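PDB 3VWA: cytoplasmic export protein 1 from Saccharomyces cerevisiae, which takes part in nuclear tRNA export, binding tRNA, and may collect it from export receptors at the nuclear pore complex and deliver it to the translation machinery. Local coordinates for residues 94-97 / 98-101. Numbering follows the deposited sequence.
Sequences FPWD and NLGS
Leu-99 reaches back across the turn to the rings of Phe-94 and Trp-96. CB of Leu-99 lies against the carbonyl of Trp-96, 3.2 Å from Trp-96 O. CG stands anti to the backbone N of Leu-99 (chi1 174°), which sends the fork toward the rings. There the branches of Leu-99 divide: CD2 of Leu-99 meets the indole of Trp-96 at its edge, 3.9 Å from Trp-96 CE3, while CD1 of Leu-99 comes 4.2 Å from CE2 of Phe-94, again at the ring edge. A forked aliphatic residue suits this place because each methyl can serve a different ring. The backbone here makes a short 3-10 turn that leads into helix 99-102 within the kinase-like domain; Leu-99 N donates to Trp-96 O at 2.9 Å, nearly straight at 163° but from above the carbonyl plane. Pro-95, whose ring restrains phi, is the centre of an inverse gamma turn, and its CB lies 4.1 Å from CB of Asn-98. On the indole of Trp-96, Phe-94 CD2 sits 3.5 Å above the ring centre. Trp-96 also suits a partly covered site: NE1 hydrogen-bonds to Lys-133 O, and its carbon surface packs on Leu-194 and Leu-198 of helix 186-198.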
# COMPACT_ATOMS: atom_id res chain seq x y z
N PHE A 94 6.79 -4.69 17.85
CA PHE A 94 6.09 -5.81 17.31
C PHE A 94 4.65 -5.83 17.82
O PHE A 94 4.41 -5.69 19.01
CB PHE A 94 6.84 -7.06 17.70
CG PHE A 94 6.35 -8.27 17.01
CD1 PHE A 94 6.98 -8.73 15.88
CD2 PHE A 94 5.24 -8.97 17.51
CE1 PHE A 94 6.51 -9.87 15.23
CE2 PHE A 94 4.81 -10.10 16.90
CZ PHE A 94 5.44 -10.54 15.74
N PRO A 95 3.68 -5.95 16.90
CA PRO A 95 2.23 -5.94 17.27
C PRO A 95 1.79 -7.29 17.78
O PRO A 95 1.25 -8.13 17.04
CB PRO A 95 1.53 -5.56 15.97
CG PRO A 95 2.48 -5.95 14.89
CD PRO A 95 3.88 -5.84 15.46
N TRP A 96 2.08 -7.53 19.05
CA TRP A 96 1.67 -8.81 19.67
C TRP A 96 0.19 -8.95 19.68
O TRP A 96 -0.31 -10.04 19.46
CB TRP A 96 2.25 -8.95 21.07
CG TRP A 96 3.74 -9.12 21.06
CD1 TRP A 96 4.71 -8.15 21.31
CD2 TRP A 96 4.50 -10.35 20.75
NE1 TRP A 96 5.98 -8.69 21.21
CE2 TRP A 96 5.93 -10.00 20.86
CE3 TRP A 96 4.15 -11.66 20.41
CZ2 TRP A 96 6.92 -10.92 20.64
CZ3 TRP A 96 5.17 -12.58 20.18
CH2 TRP A 96 6.53 -12.22 20.29
N ASP A 97 -0.52 -7.84 19.88
CA ASP A 97 -2.00 -7.82 19.79
C ASP A 97 -2.52 -8.23 18.43
O ASP A 97 -3.73 -8.31 18.22
CB ASP A 97 -2.58 -6.43 20.13
CG ASP A 97 -2.07 -5.89 21.47
OD1 ASP A 97 -2.16 -4.65 21.68
OD2 ASP A 97 -1.59 -6.70 22.30
N ASN A 98 -1.61 -8.48 17.48
CA ASN A 98 -2.05 -8.85 16.15
C ASN A 98 -1.35 -10.12 15.70
O ASN A 98 -1.41 -10.52 14.53
CB ASN A 98 -1.86 -7.70 15.16
CG ASN A 98 -2.53 -7.96 13.82
OD1 ASN A 98 -3.65 -8.49 13.79
ND2 ASN A 98 -1.83 -7.63 12.70
N LEU A 99 -0.70 -10.77 16.65
CA LEU A 99 0.07 -11.94 16.33
C LEU A 99 -0.88 -12.94 15.66
O LEU A 99 -0.47 -13.72 14.82
CB LEU A 99 0.63 -12.53 17.61
CG LEU A 99 1.36 -13.86 17.48
CD1 LEU A 99 2.63 -13.73 16.64
CD2 LEU A 99 1.72 -14.29 18.87
N GLY A 100 -2.16 -12.86 16.02
CA GLY A 100 -3.16 -13.81 15.54
C GLY A 100 -3.25 -13.71 14.04
O GLY A 100 -3.29 -14.72 13.35
N SER A 101 -3.25 -12.48 13.54
CA SER A 101 -3.19 -12.26 12.12
C SER A 101 -1.91 -12.74 11.51
O SER A 101 -1.98 -13.47 10.55
CB SER A 101 -3.39 -10.80 11.76
OG SER A 101 -4.77 -10.53 11.81